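Local coordinates for protein aromatic amino acid aminotransferase I (Candida albicans WO-1, PDB 6HNU) that probably catalyses the pyridoxal-phosphate-dependent transfer of an amino group between aromatic L-amino acids and 2-oxoglutarate, at residues E113-M124 with N341-Y352; E289-F298 with L308-D316. All coordinates share one frame; numbering follows the deposited sequence.

Contact 1 (E113-M124 with N341-Y352). With TRS (2-amino-2-hydroxymethyl-propane-1,3-diol), chain K.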
loop_
_atom_site.group_PDB
_atom_site.type_symbol
_atom_site.label_atom_id
_atom_site.label_comp_id
_atom_site.label_asym_id
_atom_site.label_seq_id
_atom_site.Cartn_x
_atom_site.Cartn_y
_atom_site.Cartn_z
ATOM N N GLU B 113 19.077 3.828 4.670
ATOM C CA GLU B 113 19.218 4.844 5.740
ATOM C C GLU B 113 18.039 4.708 6.718
ATOM O O GLU B 113 18.236 4.804 7.960
ATOM C CB GLU B 113 19.255 6.259 5.149
ATOM C CG GLU B 113 20.502 6.535 4.319
ATOM C CD GLU B 113 20.541 6.050 2.878
ATOM O OE1 GLU B 113 19.553 5.421 2.365
ATOM O OE2 GLU B 113 21.556 6.321 2.250
ATOM N N PHE B 114 16.841 4.480 6.195
ATOM C CA PHE B 114 15.632 4.365 7.057
ATOM C C PHE B 114 15.696 3.055 7.843
ATOM O O PHE B 114 15.518 3.072 9.080
ATOM C CB PHE B 114 14.375 4.467 6.204
ATOM C CG PHE B 114 13.131 4.262 7.028
ATOM C CD1 PHE B 114 12.727 5.224 7.944
ATOM C CD2 PHE B 114 12.440 3.075 6.956
ATOM C CE1 PHE B 114 11.610 5.015 8.734
ATOM C CE2 PHE B 114 11.321 2.864 7.739
ATOM C CZ PHE B 114 10.904 3.841 8.610
ATOM N N LEU B 115 15.941 1.927 7.150
ATOM C CA LEU B 115 16.057 0.581 7.777
ATOM C C LEU B 115 17.117 0.624 8.878
ATOM O O LEU B 115 16.848 0.082 9.972
ATOM C CB LEU B 115 16.440 -0.469 6.734
ATOM C CG LEU B 115 15.341 -0.914 5.759
ATOM C CD1 LEU B 115 15.858 -1.987 4.796
ATOM C CD2 LEU B 115 14.134 -1.445 6.520
ATOM N N GLN B 116 18.265 1.280 8.653
ATOM C CA GLN B 116 19.335 1.342 9.674
ATOM C C GLN B 116 18.801 1.997 10.957
ATOM O O GLN B 116 19.030 1.467 12.061
ATOM C CB GLN B 116 20.551 2.110 9.173
ATOM C CG GLN B 116 21.648 2.215 10.232
ATOM C CD GLN B 116 22.829 3.003 9.729
ATOM O OE1 GLN B 116 22.713 4.186 9.405
ATOM N NE2 GLN B 116 23.980 2.347 9.641
ATOM N N PHE B 117 18.140 3.143 10.840
ATOM C CA PHE B 117 17.633 3.869 12.015
ATOM C C PHE B 117 16.608 2.990 12.732
ATOM O O PHE B 117 16.667 2.831 13.959
ATOM C CB PHE B 117 17.006 5.205 11.652
ATOM C CG PHE B 117 16.630 5.988 12.879
ATOM C CD1 PHE B 117 15.441 5.728 13.546
ATOM C CD2 PHE B 117 17.448 6.994 13.346
ATOM C CE1 PHE B 117 15.079 6.457 14.653
ATOM C CE2 PHE B 117 17.106 7.709 14.476
ATOM C CZ PHE B 117 15.923 7.448 15.120
ATOM N N ILE B 118 15.677 2.427 11.980
ATOM C CA ILE B 118 14.527 1.709 12.585
ATOM C C ILE B 118 15.035 0.373 13.162
ATOM O O ILE B 118 14.544 -0.056 14.212
ATOM C CB ILE B 118 13.393 1.661 11.527
ATOM C CG1 ILE B 118 12.047 2.048 12.126
ATOM C CG2 ILE B 118 13.343 0.351 10.788
ATOM C CD1 ILE B 118 12.053 3.390 12.813
ATOM N N LYS B 119 16.071 -0.225 12.582
ATOM C CA LYS B 119 16.677 -1.448 13.149
ATOM C C LYS B 119 17.400 -1.112 14.458
ATOM O O LYS B 119 17.266 -1.874 15.433
ATOM C CB LYS B 119 17.560 -2.147 12.119
ATOM C CG LYS B 119 18.044 -3.502 12.583
ATOM C CD LYS B 119 18.701 -4.365 11.503
ATOM C CE LYS B 119 19.031 -5.756 11.994
ATOM N NZ LYS B 119 19.519 -6.638 10.905
ATOM N N GLU B 120 18.142 -0.010 14.512
ATOM C CA GLU B 120 18.821 0.416 15.752
ATOM C C GLU B 120 17.769 0.676 16.838
ATOM O O GLU B 120 17.968 0.231 17.958
ATOM C CB GLU B 120 19.618 1.689 15.526
ATOM C CG GLU B 120 20.852 1.464 14.664
ATOM C CD GLU B 120 21.592 2.719 14.213
ATOM O OE1 GLU B 120 21.008 3.847 14.175
ATOM O OE2 GLU B 120 22.765 2.562 13.862
ATOM N N HIS B 121 16.720 1.417 16.497
ATOM C CA HIS B 121 15.568 1.678 17.398
ATOM C C HIS B 121 15.039 0.358 17.971
ATOM O O HIS B 121 14.969 0.215 19.240
ATOM C CB HIS B 121 14.493 2.476 16.688
ATOM C CG HIS B 121 13.246 2.574 17.506
ATOM N ND1 HIS B 121 13.161 3.378 18.641
ATOM C CD2 HIS B 121 12.061 1.925 17.388
ATOM C CE1 HIS B 121 11.959 3.224 19.180
ATOM N NE2 HIS B 121 11.258 2.323 18.427
ATOM N N THR B 122 14.723 -0.584 17.087
ATOM C CA THR B 122 14.169 -1.916 17.458
ATOM C C THR B 122 15.116 -2.619 18.443
ATOM O O THR B 122 14.651 -3.087 19.492
ATOM C CB THR B 122 13.870 -2.739 16.206
ATOM O OG1 THR B 122 12.866 -2.024 15.489
ATOM C CG2 THR B 122 13.385 -4.142 16.507
ATOM N N ASP B 123 16.423 -2.672 18.149
ATOM C CA ASP B 123 17.359 -3.429 19.008
ATOM C C ASP B 123 17.560 -2.732 20.360
ATOM O O ASP B 123 17.691 -3.434 21.374
ATOM C CB ASP B 123 18.685 -3.676 18.298
ATOM C CG ASP B 123 19.356 -4.975 18.726
ATOM O OD1 ASP B 123 18.664 -5.859 19.307
ATOM O OD2 ASP B 123 20.522 -5.133 18.373
ATOM N N MET B 124 17.643 -1.398 20.388
ATOM C CA MET B 124 17.859 -0.618 21.629
ATOM C C MET B 124 16.707 -0.904 22.592
ATOM O O MET B 124 16.932 -1.002 23.782
ATOM C CB MET B 124 17.862 0.853 21.223
ATOM C CG MET B 124 18.176 1.814 22.283
ATOM S SD MET B 124 17.818 3.467 21.641
ATOM C CE MET B 124 18.467 3.429 19.984
ATOM N N ASN B 341 12.957 9.501 7.576
ATOM C CA ASN B 341 14.425 9.373 7.739
ATOM C C ASN B 341 15.051 10.735 8.135
ATOM O O ASN B 341 15.908 10.746 9.039
ATOM C CB ASN B 341 15.043 8.805 6.485
ATOM C CG ASN B 341 16.535 8.613 6.632
ATOM O OD1 ASN B 341 16.995 7.726 7.349
ATOM N ND2 ASN B 341 17.286 9.464 5.972
ATOM N N ALA B 342 14.661 11.817 7.479
ATOM C CA ALA B 342 15.200 13.184 7.730
ATOM C C ALA B 342 14.827 13.626 9.148
ATOM O O ALA B 342 15.722 14.019 9.895
ATOM C CB ALA B 342 14.719 14.122 6.679
ATOM N N LEU B 343 13.562 13.441 9.549
ATOM C CA LEU B 343 13.090 13.816 10.896
ATOM C C LEU B 343 13.832 12.978 11.937
ATOM O O LEU B 343 14.366 13.575 12.877
ATOM C CB LEU B 343 11.564 13.688 10.965
ATOM C CG LEU B 343 10.961 13.916 12.346
ATOM C CD1 LEU B 343 9.538 14.470 12.221
ATOM C CD2 LEU B 343 10.979 12.628 13.148
ATOM N N LEU B 344 13.921 11.655 11.773
ATOM C CA LEU B 344 14.480 10.775 12.819
ATOM C C LEU B 344 15.977 11.046 12.984
ATOM O O LEU B 344 16.451 10.998 14.131
ATOM C CB LEU B 344 14.183 9.313 12.472
ATOM C CG LEU B 344 12.697 8.917 12.550
ATOM C CD1 LEU B 344 12.471 7.598 11.852
ATOM C CD2 LEU B 344 12.215 8.839 13.984
ATOM N N ARG B 345 16.689 11.291 11.886
ATOM C CA ARG B 345 18.157 11.527 11.913
ATOM C C ARG B 345 18.447 12.939 12.414
ATOM O O ARG B 345 19.476 13.107 13.081
ATOM C CB ARG B 345 18.745 11.258 10.536
ATOM C CG ARG B 345 18.793 9.761 10.270
ATOM C CD ARG B 345 19.355 9.374 8.935
ATOM N NE ARG B 345 19.457 7.924 8.868
ATOM C CZ ARG B 345 20.459 7.214 9.381
ATOM N NH1 ARG B 345 21.469 7.830 9.987
ATOM N NH2 ARG B 345 20.447 5.894 9.292
ATOM N N LYS B 346 17.539 13.881 12.193
ATOM C CA LYS B 346 17.712 15.273 12.695
ATOM C C LYS B 346 17.540 15.251 14.222
ATOM O O LYS B 346 18.358 15.846 14.962
ATOM C CB LYS B 346 16.739 16.236 12.019
ATOM C CG LYS B 346 16.849 17.683 12.500
ATOM C CD LYS B 346 18.227 18.270 12.218
ATOM C CE LYS B 346 18.387 19.678 12.749
ATOM N NZ LYS B 346 19.762 20.173 12.497
ATOM N N TRP B 347 16.542 14.509 14.706
ATOM C CA TRP B 347 16.308 14.338 16.153
ATOM C C TRP B 347 17.380 13.439 16.754
ATOM O O TRP B 347 17.758 13.631 17.936
ATOM C CB TRP B 347 14.908 13.772 16.355
ATOM C CG TRP B 347 13.773 14.698 16.073
ATOM C CD1 TRP B 347 13.784 15.999 15.672
ATOM C CD2 TRP B 347 12.402 14.343 16.247
ATOM N NE1 TRP B 347 12.499 16.456 15.560
ATOM C CE2 TRP B 347 11.634 15.460 15.914
ATOM C CE3 TRP B 347 11.764 13.171 16.660
ATOM C CZ2 TRP B 347 10.234 15.451 15.987
ATOM C CZ3 TRP B 347 10.388 13.151 16.721
ATOM C CH2 TRP B 347 9.630 14.285 16.403
ATOM N N GLY B 348 17.849 12.475 15.965
ATOM C CA GLY B 348 18.686 11.356 16.425
ATOM C C GLY B 348 17.923 10.422 17.337
ATOM O O GLY B 348 16.760 10.703 17.707
ATOM N N HIS B 349 18.508 9.289 17.661
ATOM C CA HIS B 349 17.887 8.361 18.634
ATOM C C HIS B 349 17.568 9.114 19.923
ATOM O O HIS B 349 16.516 8.847 20.565
ATOM C CB HIS B 349 18.803 7.174 18.861
ATOM C CG HIS B 349 18.743 6.251 17.719
ATOM N ND1 HIS B 349 17.585 5.563 17.418
ATOM C CD2 HIS B 349 19.655 5.938 16.777
ATOM C CE1 HIS B 349 17.786 4.849 16.347
ATOM N NE2 HIS B 349 19.074 5.027 15.948
ATOM N N SER B 350 18.455 10.030 20.325
ATOM C CA SER B 350 18.259 10.754 21.594
ATOM C C SER B 350 16.954 11.546 21.510
ATOM O O SER B 350 16.189 11.544 22.474
ATOM C CB SER B 350 19.461 11.665 21.892
ATOM O OG SER B 350 19.353 12.197 23.198
ATOM N N GLY B 351 16.783 12.311 20.436
ATOM C CA GLY B 351 15.610 13.169 20.201
ATOM C C GLY B 351 14.352 12.339 20.046
ATOM O O GLY B 351 13.321 12.751 20.549
ATOM N N TYR B 352 14.436 11.195 19.377
ATOM C CA TYR B 352 13.230 10.346 19.175
ATOM C C TYR B 352 12.812 9.846 20.564
ATOM O O TYR B 352 11.621 9.852 20.896
ATOM C CB TYR B 352 13.512 9.210 18.187
ATOM C CG TYR B 352 12.285 8.414 17.816
ATOM C CD1 TYR B 352 11.143 9.055 17.365
ATOM C CD2 TYR B 352 12.291 7.024 17.847
ATOM C CE1 TYR B 352 10.010 8.337 17.022
ATOM C CE2 TYR B 352 11.167 6.294 17.496
ATOM C CZ TYR B 352 10.040 6.957 17.042
ATOM O OH TYR B 352 8.894 6.268 16.730
HETATM C C TRS K . 23.961 6.086 12.715
HETATM C C1 TRS K . 24.564 4.953 13.537
HETATM C C2 TRS K . 23.954 5.701 11.234
HETATM C C3 TRS K . 24.785 7.351 12.950
HETATM N N TRS K . 22.522 6.269 13.172
HETATM O O1 TRS K . 24.782 3.789 12.760
HETATM O O2 TRS K . 24.000 6.816 10.368
HETATM O O3 TRS K . 24.070 8.540 12.672
HETATM O O HOH W 1 15.484 5.349 19.113
#

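Contact 2 (E289-F298 with L308-D316). With PLP (pyridoxal-5'-phosphate), chain I.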
loop_
_atom_site.group_PDB
_atom_site.type_symbol
_atom_site.label_atom_id
_atom_site.label_comp_id
_atom_site.label_asym_id
_atom_site.label_seq_id
_atom_site.Cartn_x
_atom_site.Cartn_y
_atom_site.Cartn_z
ATOM N N GLU B 289 12.956 -18.228 20.141
ATOM C CA GLU B 289 12.717 -19.203 19.045
ATOM C C GLU B 289 12.481 -18.506 17.683
ATOM O O GLU B 289 12.505 -19.215 16.657
ATOM C CB GLU B 289 11.546 -20.133 19.366
ATOM C CG GLU B 289 11.738 -20.936 20.643
ATOM C CD GLU B 289 10.852 -22.163 20.774
ATOM O OE1 GLU B 289 9.906 -22.307 19.992
ATOM O OE2 GLU B 289 11.143 -22.996 21.652
ATOM N N GLY B 290 12.262 -17.186 17.624
ATOM C CA GLY B 290 11.965 -16.511 16.337
ATOM C C GLY B 290 10.558 -16.805 15.820
ATOM O O GLY B 290 10.359 -16.754 14.616
ATOM N N ARG B 291 9.577 -17.038 16.700
ATOM C CA ARG B 291 8.190 -17.321 16.268
ATOM C C ARG B 291 7.317 -16.075 16.490
ATOM O O ARG B 291 6.061 -16.207 16.488
ATOM C CB ARG B 291 7.718 -18.581 16.998
ATOM C CG ARG B 291 7.595 -18.423 18.516
ATOM C CD ARG B 291 6.874 -19.579 19.151
ATOM N NE ARG B 291 7.567 -20.838 18.889
ATOM C CZ ARG B 291 7.255 -21.717 17.933
ATOM N NH1 ARG B 291 7.998 -22.805 17.791
ATOM N NH2 ARG B 291 6.202 -21.549 17.157
ATOM N N VAL B 292 7.926 -14.915 16.744
ATOM C CA VAL B 292 7.145 -13.647 16.890
ATOM C C VAL B 292 7.331 -12.810 15.618
ATOM O O VAL B 292 8.486 -12.646 15.174
ATOM C CB VAL B 292 7.487 -12.862 18.163
ATOM C CG1 VAL B 292 6.655 -11.598 18.296
ATOM C CG2 VAL B 292 7.295 -13.705 19.394
ATOM N N VAL B 293 6.231 -12.247 15.115
ATOM C CA VAL B 293 6.265 -11.157 14.113
ATOM C C VAL B 293 5.621 -9.946 14.760
ATOM O O VAL B 293 4.482 -10.063 15.244
ATOM C CB VAL B 293 5.635 -11.565 12.779
ATOM C CG1 VAL B 293 5.792 -10.479 11.729
ATOM C CG2 VAL B 293 6.238 -12.855 12.263
ATOM N N ARG B 294 6.347 -8.846 14.771
ATOM C CA ARG B 294 5.859 -7.556 15.324
ATOM C C ARG B 294 5.485 -6.606 14.182
ATOM O O ARG B 294 6.275 -6.427 13.224
ATOM C CB ARG B 294 6.906 -6.946 16.256
ATOM C CG ARG B 294 6.532 -5.579 16.812
ATOM C CD ARG B 294 7.650 -5.001 17.654
ATOM N NE ARG B 294 7.242 -3.842 18.417
ATOM C CZ ARG B 294 6.735 -3.855 19.645
ATOM N NH1 ARG B 294 6.494 -4.989 20.246
ATOM N NH2 ARG B 294 6.388 -2.728 20.234
ATOM N N LEU B 295 4.306 -5.999 14.277
ATOM C CA LEU B 295 3.828 -4.952 13.337
ATOM C C LEU B 295 4.011 -3.612 14.041
ATOM O O LEU B 295 3.295 -3.303 15.021
ATOM C CB LEU B 295 2.380 -5.212 12.912
ATOM C CG LEU B 295 2.026 -6.675 12.645
ATOM C CD1 LEU B 295 0.572 -6.789 12.233
ATOM C CD2 LEU B 295 2.931 -7.307 11.600
ATOM N N ASP B 296 4.994 -2.841 13.599
ATOM C CA ASP B 296 5.282 -1.498 14.166
ATOM C C ASP B 296 4.843 -0.389 13.232
ATOM O O ASP B 296 4.966 -0.534 11.997
ATOM C CB ASP B 296 6.792 -1.326 14.411
ATOM C CG ASP B 296 7.269 -1.871 15.737
ATOM O OD1 ASP B 296 6.667 -1.493 16.756
ATOM O OD2 ASP B 296 8.309 -2.593 15.755
ATOM N N SER B 297 4.343 0.724 13.782
ATOM C CA SER B 297 3.807 1.818 12.959
ATOM C C SER B 297 4.207 3.174 13.546
ATOM O O SER B 297 4.247 3.304 14.773
ATOM C CB SER B 297 2.317 1.741 12.907
ATOM O OG SER B 297 1.813 2.729 12.040
ATOM N N PHE B 298 4.358 4.164 12.689
ATOM C CA PHE B 298 4.497 5.589 13.098
ATOM C C PHE B 298 3.140 6.269 13.294
ATOM O O PHE B 298 3.101 7.439 13.708
ATOM C CB PHE B 298 5.284 6.350 12.049
ATOM C CG PHE B 298 6.748 6.034 12.083
ATOM C CD1 PHE B 298 7.471 6.141 13.261
ATOM C CD2 PHE B 298 7.403 5.660 10.923
ATOM C CE1 PHE B 298 8.842 5.942 13.264
ATOM C CE2 PHE B 298 8.765 5.412 10.940
ATOM C CZ PHE B 298 9.468 5.499 12.118
ATOM N N LEU B 308 3.532 4.496 6.895
ATOM C CA LEU B 308 4.886 3.947 7.037
ATOM C C LEU B 308 4.958 3.198 8.356
ATOM O O LEU B 308 4.633 3.754 9.428
ATOM C CB LEU B 308 5.917 5.074 7.021
ATOM C CG LEU B 308 7.384 4.656 7.017
ATOM C CD1 LEU B 308 7.745 3.791 5.810
ATOM C CD2 LEU B 308 8.273 5.902 7.026
ATOM N N GLY B 309 5.400 1.969 8.266
ATOM C CA GLY B 309 5.700 1.207 9.457
ATOM C C GLY B 309 6.765 0.204 9.097
ATOM O O GLY B 309 7.461 0.356 8.023
ATOM N N TRP B 310 6.917 -0.767 9.954
ATOM C CA TRP B 310 7.883 -1.840 9.673
ATOM C C TRP B 310 7.421 -3.141 10.327
ATOM O O TRP B 310 6.443 -3.171 11.128
ATOM C CB TRP B 310 9.315 -1.410 10.043
ATOM C CG TRP B 310 9.528 -1.141 11.491
ATOM C CD1 TRP B 310 10.067 -1.991 12.401
ATOM C CD2 TRP B 310 9.183 0.056 12.207
ATOM N NE1 TRP B 310 10.102 -1.392 13.625
ATOM C CE2 TRP B 310 9.551 -0.148 13.549
ATOM C CE3 TRP B 310 8.584 1.264 11.850
ATOM C CZ2 TRP B 310 9.357 0.814 14.533
ATOM C CZ3 TRP B 310 8.378 2.219 12.822
ATOM C CH2 TRP B 310 8.764 1.991 14.141
ATOM N N ILE B 311 8.100 -4.212 9.965
ATOM C CA ILE B 311 7.758 -5.574 10.438
ATOM C C ILE B 311 9.059 -6.154 10.961
ATOM O O ILE B 311 10.060 -6.065 10.226
ATOM C CB ILE B 311 7.126 -6.398 9.309
ATOM C CG1 ILE B 311 5.856 -5.733 8.757
ATOM C CG2 ILE B 311 6.846 -7.827 9.734
ATOM C CD1 ILE B 311 5.399 -6.261 7.396
ATOM N N VAL B 312 9.040 -6.690 12.183
ATOM C CA VAL B 312 10.191 -7.336 12.846
ATOM C C VAL B 312 9.929 -8.833 12.913
ATOM O O VAL B 312 8.862 -9.255 13.388
ATOM C CB VAL B 312 10.497 -6.770 14.229
ATOM C CG1 VAL B 312 11.869 -7.223 14.687
ATOM C CG2 VAL B 312 10.362 -5.247 14.257
ATOM N N GLY B 313 10.930 -9.612 12.527
ATOM C CA GLY B 313 10.839 -11.070 12.581
ATOM C C GLY B 313 12.050 -11.739 11.961
ATOM O O GLY B 313 13.056 -11.077 11.634
ATOM N N GLN B 314 11.991 -13.065 11.875
ATOM C CA GLN B 314 13.191 -13.802 11.433
ATOM C C GLN B 314 13.336 -13.603 9.921
ATOM O O GLN B 314 12.327 -13.417 9.225
ATOM C CB GLN B 314 13.197 -15.245 11.912
ATOM C CG GLN B 314 12.107 -16.127 11.386
ATOM C CD GLN B 314 12.495 -17.563 11.669
ATOM O OE1 GLN B 314 13.420 -18.092 11.049
ATOM N NE2 GLN B 314 11.866 -18.180 12.663
ATOM N N LYS B 315 14.581 -13.594 9.466
ATOM C CA LYS B 315 14.976 -13.277 8.068
ATOM C C LYS B 315 14.128 -14.068 7.087
ATOM O O LYS B 315 13.596 -13.462 6.164
ATOM C CB LYS B 315 16.446 -13.628 7.837
ATOM C CG LYS B 315 17.227 -12.612 7.040
ATOM C CD LYS B 315 17.865 -11.586 7.946
ATOM C CE LYS B 315 19.205 -12.038 8.491
ATOM N NZ LYS B 315 19.809 -10.979 9.328
ATOM N N ASP B 316 14.082 -15.386 7.228
ATOM C CA ASP B 316 13.421 -16.244 6.230
ATOM C C ASP B 316 11.905 -16.022 6.168
ATOM O O ASP B 316 11.357 -16.260 5.076
ATOM C CB ASP B 316 13.725 -17.716 6.435
ATOM C CG ASP B 316 15.184 -18.051 6.202
ATOM O OD1 ASP B 316 15.881 -17.260 5.500
ATOM O OD2 ASP B 316 15.616 -19.031 6.796
HETATM N N1 PLP I . -3.853 -2.207 14.336
HETATM C C2 PLP I . -4.646 -1.889 15.363
HETATM C C2A PLP I . -4.943 -2.931 16.383
HETATM C C3 PLP I . -5.196 -0.615 15.487
HETATM O O3 PLP I . -6.054 -0.379 16.525
HETATM C C4 PLP I . -4.918 0.345 14.493
HETATM C C4A PLP I . -5.510 1.678 14.586
HETATM C C5 PLP I . -4.054 0.007 13.443
HETATM C C6 PLP I . -3.574 -1.277 13.396
HETATM C C5A PLP I . -3.772 0.961 12.308
HETATM O O4P PLP I . -2.349 1.011 12.014
HETATM P P PLP I . -1.736 1.790 10.825
HETATM O O1P PLP I . -0.260 1.618 11.106
HETATM O O2P PLP I . -2.247 3.254 10.939
HETATM O O3P PLP I . -2.208 1.120 9.537
HETATM O O HOH W 2 9.715 -14.211 13.285
#

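Contact 1 (E113-M124 with N341-Y352)
F117 and H349 stack across two helices that cross at 52°, the axes of these short segments 10.0 Å apart at closest approach, in a knobs-into-holes contact of this aminotransferase. The rings form an offset stack, centroids 3.8 Å apart and planes only 11° from parallel. L344 CB lies over the opposite face of F117, 3.7 Å from the ring centroid, so F117 is sandwiched as a knob among L344, R345, G348 and H349. H349 is a knob in turn, among F117, E120, H121 and M124: the methyl CE of M124, swung round by the bend at its last torsion, covers the imidazole face turned from F117. Both nitrogens of H349 are held in its ring plane. NE2 donates to E120 OE1 (2.9 Å, on the anti side of the carboxylate), while ND1 shares water 1 with H121 ND1. H121 in turn offers its ring face to the edge of Y352, H121 CE1 to Y352 CE2 3.6 Å.

Toward the start of both segments the contact becomes polar. R345 runs extended from CG to NE and brings its guanidinium beside the first turns of helix 112-126, near E113 and Q116. A Tris molecule, probably from the buffer, sits beside it, accepting from R345 NH1 at O2 and donating to both carboxylate oxygens of E120. N341 OD1 takes the NE hydrogen of R345 and so helps fix the rotation of the guanidinium; N341 ND2 bonds D95 O, and the carboxylate of E113 turns away to a salt bridge with R101. The straightest bond across the helices is R345 NH2 to E113 O, 2.8 Å long with 173° at the hydrogen, lying in the guanidinium plane and meeting a carbonyl lone pair.

Contact 2 (E289-F298 with L308-D316)
W310 lies against D296 across a hydrogen-bonded pair of the antiparallel strands 292-297 and 309-314. From CB, its CG stands between the backbone N and the carbonyl carbon (chi1 64°), which folds the indole back over the neighbouring strand. The five-membered ring then receives D296 CB over its face, 3.4 Å from the centroid. On that ring NE1 is 3.0 Å from D296 OD2, but the angle is too poor for a hydrogen bond; NE1 instead has a weak bond with T122 OG1 of helix 112-126. CE2 and CZ2 also lie close to D296 CB. At the far end of the indole CZ3 comes within 3.5 Å of F298 CZ, the tryptophan edge meeting the phenylalanine face with the planes 55° apart.

The carboxylate of D296 is steadied from its own strand by a salt bridge, R294 NE to OD1, and R294 passes on to E245 through NH1. Paired backbone bonds join R294 with V312 and D296 with W310, and F298 N continues the series to L308 O. The reverse face carries L295, I311 and S297; V293 CG1 presses tightly on I311 CG2 at 3.5 Å. G309 faces S297 in a non-hydrogen-bonded pair, where the CA atoms of the two residues come to 4.0 Å. At the other end Q314 NE2 donates to G290 O (2.8 Å) from above the carbonyl plane, and water 2 bridges G290 O, V292 O and Q314 N.

S297 OG donates to phosphate oxygen O1P of the cofactor and also bonds S299 N. The hairpin thus brings a strand end to the phosphate site, an arrangement characteristic of the large domain of fold-type I pyridoxal-phosphate enzymes.

How the contacts relate
The centres of the two contacts lie about 16 Å apart, and contact 2 is nested along the chain inside the loop that contact 1 closes: helix 112-126 comes first, then the hairpin 292-297 and 309-314, then helix 334-377. The hairpin belongs to the large mixed sheet, with strand 133-138 on the far side of strand 309-314. Helix 112-126 covers one face of the hairpin, and I118 joins the contacts, with its CD1 3.4 Å from F298 CZ. Helix 112-126 thus packs between much of the hairpin and helix 334-377, although Y352 reaches F298 directly. Contact 1 stays outside the cofactor's first shell, the F114 side chain about 12 Å from it.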